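Local coordinates for protein trehalose monomycolate exporter MmpL3 (Mycobacterium tuberculosis, PDB 7NVH) that exports trehalose monomycolate, a mycolic acid carrier for the mycobacterial cell envelope, and is probably driven by the proton gradient as in other RND-family transporters, at residues G42-D46 with P303-L307; H37-S41 with D139-L143; L191-L196 with I680-V684; V212-I217 with G245-I250; G480-E484 with N513-N517. All blocks are in the same frame, centred on the assembly; numbering follows the deposited sequence.

From the N terminus, residues 37-41 and 42-46 run on from each other, yet contact 2 closes first, reaching helix 139-147, whereas contact 1 waits for the start of helix 305-336; the two loops therefore cross. Contact 4 closes a short loop between helix 203-227 and the helices around 245-250, nested inside contacts 1 and 3. Contact 3 spans most of the chain, pairing helix 176-200 with helix 671-689 and so joining the two MMPL repeats; it crosses contact 1 and encloses contact 5, a local closure beside strand 508-514. Contacts 3 and 4 touch through Ile250, Leu246 and Gly247 within the helical bundle, while contact 5 lies about 51 Å, centre to centre, from either.

Contact 1: residues G42-D46 with P303-L307; sequences GFYDD and PQGFL
Here an irregular loop following strand 38-39 packs on the N-terminal end of helix 305-336 of the RND-type fold, joining it to the detergent pocket, where Tyr44 touches lauryl maltose neopentyl glycol. Pro303 (phi/psi -82/-8) comes first, its CB 3.3 Å from Asp45 OD1, an oxygen hydrogen-bonded to the backbone of Gly47. Gln304 is extended (-67/130), its CA 5.1 Å from Asp45 CA; its CB lies 3.4 Å from Gly42 O, and chi1 m carries CG to 3.8 Å from Phe43 O. Gly305 then turns into helical angles, its CA 3.9 Å from Gly42 CA, a closeness suited to two glycines. Gly42, at phi/psi 137/5, has a backbone that itself calls for glycine, and a CB there would strike Phe306 N. Phe306 N instead donates to Gly42 O (2.7 Å, 159°). Phe306 (chi1 t, chi2 89°) and Phe43 (chi1 m, chi2 -72°) form an offset stack, bordered by His234: centroids 4.7 Å apart, planes at 19°, Phe43 CZ lying 3.7 Å from Phe306 CD1.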
# COMPACT_ATOMS: atom_id res chain seq x y z
N GLY A 42 6.76 -2.13 -10.75
CA GLY A 42 6.90 -0.82 -10.16
C GLY A 42 7.55 -0.83 -8.79
O GLY A 42 7.65 0.21 -8.14
N PHE A 43 8.00 -2.00 -8.35
CA PHE A 43 8.67 -2.11 -7.05
C PHE A 43 10.14 -1.77 -7.12
O PHE A 43 10.81 -1.80 -6.07
CB PHE A 43 8.50 -3.51 -6.49
CG PHE A 43 7.19 -3.73 -5.79
CD1 PHE A 43 6.95 -3.15 -4.56
CD2 PHE A 43 6.21 -4.52 -6.35
CE1 PHE A 43 5.75 -3.34 -3.91
CE2 PHE A 43 5.01 -4.71 -5.71
CZ PHE A 43 4.78 -4.12 -4.49
N TYR A 44 10.68 -1.46 -8.29
CA TYR A 44 12.11 -1.26 -8.47
C TYR A 44 12.38 0.12 -9.04
O TYR A 44 11.61 0.63 -9.86
CB TYR A 44 12.69 -2.33 -9.39
CG TYR A 44 12.52 -3.74 -8.86
CD1 TYR A 44 12.62 -4.00 -7.50
CD2 TYR A 44 12.26 -4.80 -9.71
CE1 TYR A 44 12.47 -5.27 -7.01
CE2 TYR A 44 12.11 -6.08 -9.22
CZ TYR A 44 12.21 -6.31 -7.87
OH TYR A 44 12.06 -7.59 -7.38
N ASP A 45 13.48 0.73 -8.60
CA ASP A 45 13.91 2.02 -9.12
C ASP A 45 14.28 1.87 -10.59
O ASP A 45 15.34 1.33 -10.92
CB ASP A 45 15.10 2.54 -8.30
CG ASP A 45 15.54 3.94 -8.71
OD1 ASP A 45 15.07 4.45 -9.74
OD2 ASP A 45 16.36 4.52 -7.97
N ASP A 46 13.43 2.38 -11.48
CA ASP A 46 13.61 2.17 -12.91
C ASP A 46 14.80 2.93 -13.48
O ASP A 46 15.16 2.68 -14.64
CB ASP A 46 12.33 2.57 -13.65
CG ASP A 46 11.18 1.63 -13.37
OD1 ASP A 46 11.13 0.54 -13.98
OD2 ASP A 46 10.32 1.98 -12.53
N PRO A 303 11.25 7.07 -6.85
CA PRO A 303 11.25 6.59 -8.24
C PRO A 303 10.47 5.30 -8.46
O PRO A 303 10.29 4.90 -9.62
CB PRO A 303 12.74 6.38 -8.53
CG PRO A 303 13.31 6.02 -7.20
CD PRO A 303 12.52 6.79 -6.17
N GLN A 304 10.01 4.63 -7.41
CA GLN A 304 9.26 3.39 -7.58
C GLN A 304 7.93 3.66 -8.26
O GLN A 304 7.17 4.54 -7.84
CB GLN A 304 9.03 2.72 -6.23
CG GLN A 304 10.20 1.89 -5.74
CD GLN A 304 11.18 2.69 -4.91
OE1 GLN A 304 11.62 3.76 -5.32
NE2 GLN A 304 11.51 2.18 -3.73
N GLY A 305 7.64 2.89 -9.32
CA GLY A 305 6.36 3.03 -9.99
C GLY A 305 5.19 2.55 -9.17
O GLY A 305 4.05 2.93 -9.45
N PHE A 306 5.45 1.70 -8.17
CA PHE A 306 4.40 1.32 -7.23
C PHE A 306 3.91 2.53 -6.45
O PHE A 306 2.71 2.83 -6.42
CB PHE A 306 4.95 0.24 -6.29
CG PHE A 306 4.11 -0.01 -5.07
CD1 PHE A 306 3.08 -0.93 -5.09
CD2 PHE A 306 4.38 0.65 -3.88
CE1 PHE A 306 2.33 -1.18 -3.97
CE2 PHE A 306 3.62 0.41 -2.76
CZ PHE A 306 2.59 -0.50 -2.80
N LEU A 307 4.84 3.27 -5.84
CA LEU A 307 4.46 4.40 -5.00
C LEU A 307 3.84 5.52 -5.82
O LEU A 307 2.90 6.18 -5.36
CB LEU A 307 5.68 4.91 -4.23
CG LEU A 307 6.02 4.08 -3.00
CD1 LEU A 307 7.13 4.72 -2.20
CD2 LEU A 307 4.78 3.89 -2.14

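Contact 2: residues H37-S41 with D139-L143; sequences HVTQS and DDTIL. With AV0 (Lauryl Maltose Neopentyl Glycol), chain B.
A short extended segment lies across the start of helix 139-147 beside the detergent pocket, its side chains and one backbone NH meeting two successive aspartates. The closest CA pair is Thr39 with Asp140, 6.2 Å apart. Val38 (-77/137) turns its CB away from the helix and packs on Tyr235. Thr39 (-105/168, chi1 t) shares backbone bonds with Val233 in the small parallel sheet, while its OG1 donates to Asp140 OD2 at a very short 2.4 Å. Gln40 leaves the extended path at -113/7. Gln40 N donates to Asp140 OD1 (3.1 Å, 148°), so both oxygens of this carboxylate (chi1 m) are used. With chi1 p and chi2 t, the Gln40 side chain passes along the helix: NE2 donates to Asp139 OD2 (3.0 Å, 153°), and OE1 lies 3.3 Å from Leu143 CD2. Ser41 returns to extended angles, its CB 3.5 Å from detergent O3. Asp139, chi1 t, also accepts a weak bond at OD2 from O2 of lauryl maltose neopentyl glycol (3.3 Å). Carboxylates suit this place as acceptors for the Thr39 hydroxyl and both Gln40 nitrogens, and Asp139 joins protein amide to ligand hydroxyl, implying a polar wall for a sugar-like head group.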
# COMPACT_ATOMS: atom_id res chain seq x y z
N HIS A 37 -6.32 -3.77 -16.46
CA HIS A 37 -5.19 -2.93 -16.85
C HIS A 37 -4.20 -2.67 -15.72
O HIS A 37 -3.22 -1.96 -15.93
CB HIS A 37 -5.69 -1.60 -17.41
CG HIS A 37 -6.39 -1.73 -18.72
ND1 HIS A 37 -7.68 -2.19 -18.84
CD2 HIS A 37 -5.98 -1.45 -19.98
CE1 HIS A 37 -8.04 -2.20 -20.11
NE2 HIS A 37 -7.02 -1.75 -20.83
N VAL A 38 -4.43 -3.22 -14.53
CA VAL A 38 -3.49 -3.04 -13.43
C VAL A 38 -2.28 -3.94 -13.64
O VAL A 38 -2.41 -5.10 -14.02
CB VAL A 38 -4.17 -3.31 -12.08
CG1 VAL A 38 -5.15 -2.20 -11.76
CG2 VAL A 38 -4.89 -4.64 -12.11
N THR A 39 -1.10 -3.39 -13.40
CA THR A 39 0.15 -4.10 -13.56
C THR A 39 0.73 -4.50 -12.21
O THR A 39 0.28 -4.04 -11.16
CB THR A 39 1.16 -3.24 -14.33
OG1 THR A 39 2.31 -4.03 -14.66
CG2 THR A 39 1.60 -2.06 -13.49
N GLN A 40 1.74 -5.36 -12.25
CA GLN A 40 2.43 -5.80 -11.04
C GLN A 40 3.87 -5.30 -10.98
O GLN A 40 4.61 -5.70 -10.08
CB GLN A 40 2.41 -7.32 -10.93
CG GLN A 40 3.01 -8.04 -12.12
CD GLN A 40 2.96 -9.54 -11.98
OE1 GLN A 40 2.10 -10.08 -11.28
NE2 GLN A 40 3.89 -10.23 -12.62
N SER A 41 4.27 -4.44 -11.91
CA SER A 41 5.62 -3.90 -11.94
C SER A 41 5.63 -2.49 -11.36
O SER A 41 4.65 -1.75 -11.46
CB SER A 41 6.17 -3.88 -13.36
OG SER A 41 5.53 -2.89 -14.14
N ASP A 139 5.66 -8.81 -18.57
CA ASP A 139 5.33 -9.60 -17.38
C ASP A 139 3.82 -9.75 -17.21
O ASP A 139 3.35 -10.86 -16.90
CB ASP A 139 5.95 -8.96 -16.14
CG ASP A 139 5.98 -9.89 -14.95
OD1 ASP A 139 5.50 -11.04 -15.08
OD2 ASP A 139 6.49 -9.48 -13.89
N ASP A 140 3.06 -8.68 -17.40
CA ASP A 140 1.61 -8.77 -17.29
C ASP A 140 1.01 -9.60 -18.42
O ASP A 140 0.02 -10.31 -18.20
CB ASP A 140 1.00 -7.38 -17.27
CG ASP A 140 1.64 -6.48 -16.24
OD1 ASP A 140 1.49 -6.78 -15.03
OD2 ASP A 140 2.28 -5.49 -16.62
N THR A 141 1.59 -9.54 -19.62
CA THR A 141 1.14 -10.41 -20.70
C THR A 141 1.35 -11.87 -20.34
O THR A 141 0.49 -12.72 -20.59
CB THR A 141 1.87 -10.07 -21.99
OG1 THR A 141 1.72 -8.67 -22.27
CG2 THR A 141 1.30 -10.87 -23.15
N ILE A 142 2.50 -12.19 -19.74
CA ILE A 142 2.77 -13.57 -19.33
C ILE A 142 1.79 -14.00 -18.25
O ILE A 142 1.30 -15.13 -18.25
CB ILE A 142 4.23 -13.71 -18.87
CG1 ILE A 142 5.19 -13.38 -20.01
CG2 ILE A 142 4.49 -15.12 -18.37
CD1 ILE A 142 6.63 -13.29 -19.58
N LEU A 143 1.51 -13.11 -17.30
CA LEU A 143 0.55 -13.44 -16.24
C LEU A 143 -0.84 -13.70 -16.81
O LEU A 143 -1.52 -14.64 -16.40
CB LEU A 143 0.51 -12.34 -15.19
CG LEU A 143 -0.41 -12.63 -14.01
CD1 LEU A 143 -0.08 -13.99 -13.41
CD2 LEU A 143 -0.30 -11.55 -12.96
C1 AV0 B . 9.06 -9.53 -10.87
O1 AV0 B . 8.71 -9.98 -9.60
C2 AV0 B . 8.60 -8.10 -11.07
O2 AV0 B . 7.18 -8.05 -10.95
C3 AV0 B . 9.00 -7.59 -12.43
O3 AV0 B . 8.71 -6.17 -12.46
C4 AV0 B . 10.43 -7.81 -12.76
O4 AV0 B . 10.61 -7.68 -14.22
C5 AV0 B . 10.97 -9.19 -12.37
O5 AV0 B . 10.54 -9.62 -11.02
C6 AV0 B . 12.46 -9.15 -12.40
O6 AV0 B . 12.96 -9.64 -11.18
CAA AV0 B . -1.27 -7.43 -5.26
CAB AV0 B . 11.65 -22.28 -10.67
OAI AV0 B . 10.23 -3.87 -12.59
OAJ AV0 B . 16.55 -18.81 -3.84
OAL AV0 B . 12.88 -11.82 -1.94
OAN AV0 B . 14.39 -15.72 -5.96
OAP AV0 B . 12.00 -15.41 -7.39
OAQ AV0 B . 14.25 -4.73 -15.03
OAR AV0 B . 17.28 -16.75 -1.26
OAS AV0 B . 11.09 -4.30 -16.77
OAT AV0 B . 15.72 -15.08 0.50
OAU AV0 B . 12.96 -7.25 -15.68
OAV AV0 B . 13.68 -13.70 -0.81
CAW AV0 B . -0.24 -8.19 -6.08
CAX AV0 B . 10.57 -21.83 -9.64
CAY AV0 B . 0.74 -7.21 -6.70
CAZ AV0 B . 10.76 -20.32 -9.32
CBA AV0 B . 1.96 -7.98 -7.22
CBB AV0 B . 9.73 -19.90 -8.25
CBC AV0 B . 2.52 -8.86 -6.09
CBD AV0 B . 10.00 -18.43 -7.79
CBE AV0 B . 3.95 -9.36 -6.49
CBF AV0 B . 8.73 -17.88 -7.10
CBG AV0 B . 3.90 -10.11 -7.88
CBH AV0 B . 8.93 -16.37 -6.73
CBI AV0 B . 5.30 -9.99 -8.59
CBJ AV0 B . 7.65 -15.57 -7.10
CBK AV0 B . 6.14 -11.32 -8.35
CBL AV0 B . 7.87 -14.04 -6.83
CBM AV0 B . 11.01 -3.53 -13.72
CBN AV0 B . 15.55 -18.57 -2.88
CBP AV0 B . 13.28 -11.80 -3.30
CBQ AV0 B . 7.42 -11.01 -7.46
CBR AV0 B . 8.19 -13.34 -8.19
CBS AV0 B . 9.22 -11.29 -9.33
CBT AV0 B . 9.83 -11.83 -6.88
OBV AV0 B . 10.78 -12.87 -7.18
OBX AV0 B . 11.85 -12.43 -5.14
OBY AV0 B . 11.81 -5.80 -13.47
OBZ AV0 B . 13.97 -16.73 -2.96
OCB AV0 B . 14.46 -14.50 -3.40
CCC AV0 B . 12.21 -4.42 -13.78
CCD AV0 B . 15.37 -17.07 -2.71
CCF AV0 B . 12.65 -12.97 -4.02
CCH AV0 B . 13.26 -14.95 -5.44
CCJ AV0 B . 11.38 -13.47 -6.07
CCL AV0 B . 12.53 -14.36 -6.56
CCM AV0 B . 8.65 -11.87 -7.96
CCN AV0 B . 12.89 -4.28 -15.15
CCO AV0 B . 15.84 -16.67 -1.30
CCQ AV0 B . 13.76 -13.90 -4.51
CCR AV0 B . 11.01 -6.39 -14.56
CCS AV0 B . 13.66 -15.32 -2.62
CCT AV0 B . 12.25 -5.05 -16.25
CCU AV0 B . 15.43 -15.29 -0.92
CCV AV0 B . 11.81 -6.41 -15.86
CCW AV0 B . 14.00 -15.07 -1.16

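Contact 3: residues L191-L196 with I680-V684; sequences LVAVVL and IVAVV
Ile680, Val192 and Val683, the three residues most covered here, interlock two nearly antiparallel helices of the membrane bundle, 176-200 and 671-689. Over these short segments the axes approach to 9.9 Å and the N-to-C directions make an angle of 168°; the nearest CA atoms, those of Val192 and Ile680, are 5.9 Å apart. All residues have ordinary helical angles. Val192 (chi1 t) points toward the partner helix: its CG2 lies 3.9 Å from Val683 CG1 and 4.0 Å from Val684 CG2, and its CG1 is 4.2 Å from Ile680 CG1. Ile680, in the m,t rotamer, leaves its helix sideways and then bends across, so that its CG1 meets Val195 CG1 at 3.9 Å and its CD1 meets Leu196 CG at 3.9 Å. Val683 (chi1 t) also points toward the partner helix, its CG1 3.6 Å from Leu191 CD2 on the surface. Ile250 of helix 248-265 touches both Val192 and Ile680, closing the inner side. Valine and isoleucine, with leucine at the margins, fill the gap of an ordinary helix separation. The halves of the transporter thus meet here through apolar packing, a fit by shape with no polar bond between these two segments.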
# COMPACT_ATOMS: atom_id res chain seq x y z
N LEU A 191 -21.33 -4.24 8.47
CA LEU A 191 -20.94 -3.89 9.83
C LEU A 191 -20.77 -2.38 10.01
O LEU A 191 -21.18 -1.84 11.04
CB LEU A 191 -19.66 -4.62 10.21
CG LEU A 191 -19.23 -4.53 11.67
CD1 LEU A 191 -20.31 -5.11 12.56
CD2 LEU A 191 -17.92 -5.28 11.87
N VAL A 192 -20.20 -1.70 9.02
CA VAL A 192 -20.14 -0.24 9.06
C VAL A 192 -21.55 0.34 9.01
O VAL A 192 -21.82 1.36 9.66
CB VAL A 192 -19.26 0.29 7.92
CG1 VAL A 192 -19.50 1.77 7.69
CG2 VAL A 192 -17.80 0.05 8.23
N ALA A 193 -22.46 -0.28 8.26
CA ALA A 193 -23.84 0.20 8.24
C ALA A 193 -24.48 0.08 9.62
O ALA A 193 -25.21 0.98 10.04
CB ALA A 193 -24.65 -0.58 7.20
N VAL A 194 -24.23 -1.02 10.32
CA VAL A 194 -24.78 -1.18 11.67
C VAL A 194 -24.17 -0.16 12.63
O VAL A 194 -24.86 0.40 13.48
CB VAL A 194 -24.59 -2.62 12.17
CG1 VAL A 194 -25.23 -2.78 13.54
CG2 VAL A 194 -25.21 -3.60 11.20
N VAL A 195 -22.86 0.09 12.50
CA VAL A 195 -22.22 1.11 13.33
C VAL A 195 -22.84 2.47 13.08
O VAL A 195 -23.14 3.23 14.02
CB VAL A 195 -20.70 1.13 13.09
CG1 VAL A 195 -20.08 2.34 13.74
CG2 VAL A 195 -20.07 -0.15 13.61
N LEU A 196 -23.06 2.81 11.81
CA LEU A 196 -23.68 4.08 11.46
C LEU A 196 -25.11 4.18 11.97
O LEU A 196 -25.55 5.25 12.38
CB LEU A 196 -23.65 4.28 9.95
CG LEU A 196 -22.35 4.83 9.38
CD1 LEU A 196 -22.28 4.60 7.89
CD2 LEU A 196 -22.25 6.30 9.68
N ILE A 680 -15.28 3.04 12.62
CA ILE A 680 -15.58 2.75 11.22
C ILE A 680 -14.30 2.41 10.47
O ILE A 680 -14.23 1.40 9.74
CB ILE A 680 -16.32 3.93 10.58
CG1 ILE A 680 -17.81 3.86 10.91
CG2 ILE A 680 -16.11 3.95 9.08
CD1 ILE A 680 -18.60 5.04 10.40
N VAL A 681 -13.27 3.23 10.63
CA VAL A 681 -12.02 2.95 9.92
C VAL A 681 -11.35 1.70 10.48
O VAL A 681 -10.71 0.96 9.73
CB VAL A 681 -11.08 4.16 9.96
CG1 VAL A 681 -9.92 3.94 9.00
CG2 VAL A 681 -11.82 5.40 9.58
N ALA A 682 -11.49 1.44 11.78
CA ALA A 682 -10.94 0.22 12.35
C ALA A 682 -11.61 -1.01 11.75
O ALA A 682 -10.94 -2.00 11.44
CB ALA A 682 -11.08 0.23 13.87
N VAL A 683 -12.93 -0.97 11.58
CA VAL A 683 -13.64 -2.08 10.95
C VAL A 683 -13.19 -2.25 9.51
O VAL A 683 -12.93 -3.37 9.05
CB VAL A 683 -15.16 -1.87 11.05
CG1 VAL A 683 -15.88 -2.83 10.13
CG2 VAL A 683 -15.62 -2.05 12.48
N VAL A 684 -13.08 -1.14 8.78
CA VAL A 684 -12.68 -1.22 7.37
C VAL A 684 -11.29 -1.81 7.24
O VAL A 684 -11.04 -2.66 6.37
CB VAL A 684 -12.78 0.17 6.71
CG1 VAL A 684 -12.06 0.17 5.38
CG2 VAL A 684 -14.23 0.57 6.53

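Contact 4: residues V212-I217 with G245-I250; sequences VGGLCI and GLGIAI
The side chains of this buried contact fill the space around three small residues. Helix 203-227 runs antiparallel to residues 245-250, which span the break around Gly247 between helices 237-246 and 248-265; Gly213 CA is 5.1 Å from Ala249 CA and Ile217 CA 5.1 Å from Gly245 CA. Residues 212-217 are regularly helical; Gly245 (-106/-3), Leu246 (-123/-8) and Gly247 (-95/-58) depart from ideal angles. Ile217, with chi1 p and chi2 t, brings CG2 to 3.4 Å from Gly245 O and 3.8 Å from Leu246 CG. Leu246 leaves sideways, and its m,t rotamer brings CD2 to 4.2 Å from Gly213 C. Cys216, chi1 t, fits its sulphur between small partners: SG is 3.8 Å from both Gly245 CA and Ala249 CB. Val212 (t) places CG1 3.8 Å from Ala249 O, and Ile250 (m,t) sets CG1 4.3 Å from Gly213 CA before continuing onto Val192. A CB on Gly245 would clash with Ile217 CG2, one on Gly213 would be tight against Ile250 CG1; without them, Gly213 O and Gly245 O, two acceptors not bonded together, come within 3.2 Å. Gly245 and Ala249, four residues apart across the break, give the small-xxx-small sequence pattern (GxxxA) of closely packed transmembrane helices.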
# COMPACT_ATOMS: atom_id res chain seq x y z
N VAL A 212 -22.13 8.24 0.15
CA VAL A 212 -20.96 9.04 -0.19
C VAL A 212 -19.74 8.15 -0.36
O VAL A 212 -18.94 8.33 -1.29
CB VAL A 212 -20.73 10.13 0.87
CG1 VAL A 212 -19.42 10.85 0.61
CG2 VAL A 212 -21.88 11.12 0.86
N GLY A 213 -19.57 7.17 0.53
CA GLY A 213 -18.44 6.26 0.39
C GLY A 213 -18.50 5.44 -0.88
O GLY A 213 -17.49 5.25 -1.55
N GLY A 214 -19.69 4.93 -1.22
CA GLY A 214 -19.82 4.17 -2.45
C GLY A 214 -19.56 5.00 -3.68
O GLY A 214 -18.89 4.55 -4.62
N LEU A 215 -20.07 6.23 -3.70
CA LEU A 215 -19.79 7.13 -4.82
C LEU A 215 -18.30 7.44 -4.91
O LEU A 215 -17.74 7.52 -6.00
CB LEU A 215 -20.60 8.41 -4.67
CG LEU A 215 -22.09 8.33 -5.00
CD1 LEU A 215 -22.74 9.69 -4.84
CD2 LEU A 215 -22.30 7.78 -6.40
N CYS A 216 -17.65 7.61 -3.76
CA CYS A 216 -16.22 7.88 -3.75
C CYS A 216 -15.43 6.72 -4.32
O CYS A 216 -14.52 6.91 -5.13
CB CYS A 216 -15.75 8.20 -2.33
SG CYS A 216 -13.97 8.40 -2.17
N ILE A 217 -15.76 5.49 -3.91
CA ILE A 217 -15.01 4.34 -4.42
C ILE A 217 -15.34 4.05 -5.88
O ILE A 217 -14.51 3.47 -6.58
CB ILE A 217 -15.22 3.09 -3.55
CG1 ILE A 217 -16.56 2.42 -3.86
CG2 ILE A 217 -15.05 3.41 -2.08
CD1 ILE A 217 -16.83 1.18 -3.03
N GLY A 245 -11.62 5.11 0.51
CA GLY A 245 -12.93 5.55 0.08
C GLY A 245 -14.04 4.98 0.93
O GLY A 245 -15.21 5.28 0.71
N LEU A 246 -13.69 4.12 1.89
CA LEU A 246 -14.67 3.69 2.86
C LEU A 246 -14.28 3.96 4.31
O LEU A 246 -15.11 3.77 5.19
CB LEU A 246 -14.97 2.19 2.70
CG LEU A 246 -15.54 1.88 1.31
CD1 LEU A 246 -15.26 0.45 0.93
CD2 LEU A 246 -17.03 2.15 1.28
N GLY A 247 -13.05 4.40 4.58
CA GLY A 247 -12.76 4.85 5.92
C GLY A 247 -12.92 6.35 6.06
O GLY A 247 -13.76 6.82 6.83
N ILE A 248 -12.18 7.12 5.26
CA ILE A 248 -12.25 8.56 5.45
C ILE A 248 -13.40 9.16 4.65
O ILE A 248 -13.96 10.19 5.05
CB ILE A 248 -10.92 9.24 5.09
CG1 ILE A 248 -10.71 9.24 3.59
CG2 ILE A 248 -9.77 8.52 5.77
CD1 ILE A 248 -9.68 10.20 3.14
N ALA A 249 -13.77 8.56 3.53
CA ALA A 249 -14.96 9.02 2.82
C ALA A 249 -16.22 8.81 3.64
O ALA A 249 -17.22 9.49 3.39
CB ALA A 249 -15.09 8.31 1.47
N ILE A 250 -16.18 7.90 4.60
CA ILE A 250 -17.30 7.73 5.51
C ILE A 250 -17.12 8.57 6.78
O ILE A 250 -18.10 9.03 7.36
CB ILE A 250 -17.50 6.24 5.84
CG1 ILE A 250 -17.92 5.49 4.58
CG2 ILE A 250 -18.56 6.06 6.91
CD1 ILE A 250 -18.44 4.10 4.84

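Contact 5: residues G480-E484 with N513-N517; sequences GGFIE and NGLIN
In the second porter region of the transporter a loop packs against the end of strand 508-514: residues 480-484, following helix 466-476, run antiparallel to the chain leaving that strand. Both backbones are largely extended. Phe482 CA lies 4.1 Å from Leu515 CA, and a nearly straight bond joins Ile483 N to Gly514 O (2.9 Å, 176°). Gly481, at phi/psi 80/14, suits glycine because phi is positive; its carbonyl O stands 3.3 Å from Leu515 CB. Phe482 (chi1 m, chi2 -65°) turns its CB away overall, yet its CD1 is 3.6 Å from Gly514 O, which meets the ring's edge. Trp493 joins that ring edge-to-face, and Met492 packs on it too. Leu515 (p,t), a buried leucine, suits this aromatic neighbour, its CB 3.7 Å from Phe482 CD1. On the outer surface Ile483 (m,t), the residue most covered, sets CG1 3.7 Å from CG2 of Ile516 (p,t) and 3.5 Å from Ile516 N. Gly514 suits its position, since a CB would press on Ile483 CD1, while Asn513 still holds the sheet through backbone bonds to Leu452. The loop is thus held by the Ile483-Gly514 backbone bond together with apolar packing of Phe482 on Leu515 and Ile483 on Ile516.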
# COMPACT_ATOMS: atom_id res chain seq x y z
N GLY A 480 34.82 -13.57 -2.26
CA GLY A 480 34.25 -14.78 -1.71
C GLY A 480 32.74 -14.71 -1.60
O GLY A 480 32.10 -13.75 -2.01
N GLY A 481 32.17 -15.78 -1.05
CA GLY A 481 30.75 -15.82 -0.79
C GLY A 481 29.88 -16.14 -1.98
O GLY A 481 28.66 -15.95 -1.91
N PHE A 482 30.45 -16.63 -3.08
CA PHE A 482 29.69 -16.96 -4.28
C PHE A 482 29.63 -18.48 -4.44
O PHE A 482 30.59 -19.18 -4.13
CB PHE A 482 30.30 -16.31 -5.52
CG PHE A 482 30.03 -14.84 -5.61
CD1 PHE A 482 28.74 -14.37 -5.77
CD2 PHE A 482 31.06 -13.92 -5.53
CE1 PHE A 482 28.48 -13.02 -5.85
CE2 PHE A 482 30.81 -12.57 -5.61
CZ PHE A 482 29.52 -12.12 -5.77
N ILE A 483 28.50 -18.96 -4.94
CA ILE A 483 28.19 -20.38 -4.97
C ILE A 483 29.12 -21.08 -5.96
O ILE A 483 29.00 -20.88 -7.17
CB ILE A 483 26.72 -20.64 -5.32
CG1 ILE A 483 25.80 -19.99 -4.29
CG2 ILE A 483 26.45 -22.12 -5.42
CD1 ILE A 483 24.36 -20.40 -4.43
N GLU A 484 30.03 -21.90 -5.46
CA GLU A 484 30.74 -22.83 -6.31
C GLU A 484 29.83 -24.02 -6.61
O GLU A 484 29.39 -24.69 -5.67
CB GLU A 484 32.02 -23.31 -5.65
CG GLU A 484 32.90 -22.20 -5.11
CD GLU A 484 32.59 -21.85 -3.67
OE1 GLU A 484 31.75 -22.55 -3.06
OE2 GLU A 484 33.18 -20.89 -3.14
N ASN A 513 26.42 -15.50 -11.11
CA ASN A 513 26.48 -16.51 -10.06
C ASN A 513 25.51 -16.14 -8.96
O ASN A 513 25.25 -14.96 -8.71
CB ASN A 513 27.87 -16.65 -9.42
CG ASN A 513 28.65 -17.81 -9.97
OD1 ASN A 513 28.13 -18.61 -10.75
ND2 ASN A 513 29.88 -17.96 -9.52
N GLY A 514 24.99 -17.15 -8.29
CA GLY A 514 24.32 -16.94 -7.02
C GLY A 514 25.33 -16.85 -5.90
O GLY A 514 26.50 -17.21 -6.04
N LEU A 515 24.87 -16.37 -4.75
CA LEU A 515 25.74 -16.19 -3.60
C LEU A 515 25.15 -16.91 -2.40
O LEU A 515 23.94 -16.80 -2.14
CB LEU A 515 25.97 -14.71 -3.30
CG LEU A 515 24.88 -13.84 -2.68
CD1 LEU A 515 25.48 -12.56 -2.15
CD2 LEU A 515 23.79 -13.52 -3.69
N ILE A 516 25.99 -17.66 -1.69
CA ILE A 516 25.58 -18.22 -0.41
C ILE A 516 25.45 -17.09 0.61
O ILE A 516 26.08 -16.03 0.48
CB ILE A 516 26.59 -19.29 0.06
CG1 ILE A 516 28.01 -18.76 -0.08
CG2 ILE A 516 26.41 -20.57 -0.73
CD1 ILE A 516 29.06 -19.75 0.36
N ASN A 517 24.63 -17.32 1.63
CA ASN A 517 24.33 -16.32 2.64
C ASN A 517 23.74 -15.07 1.99
O ASN A 517 24.44 -14.06 1.86
CB ASN A 517 25.59 -15.96 3.44
CG ASN A 517 25.30 -15.75 4.91
OD1 ASN A 517 24.36 -15.05 5.28
ND2 ASN A 517 26.11 -16.36 5.77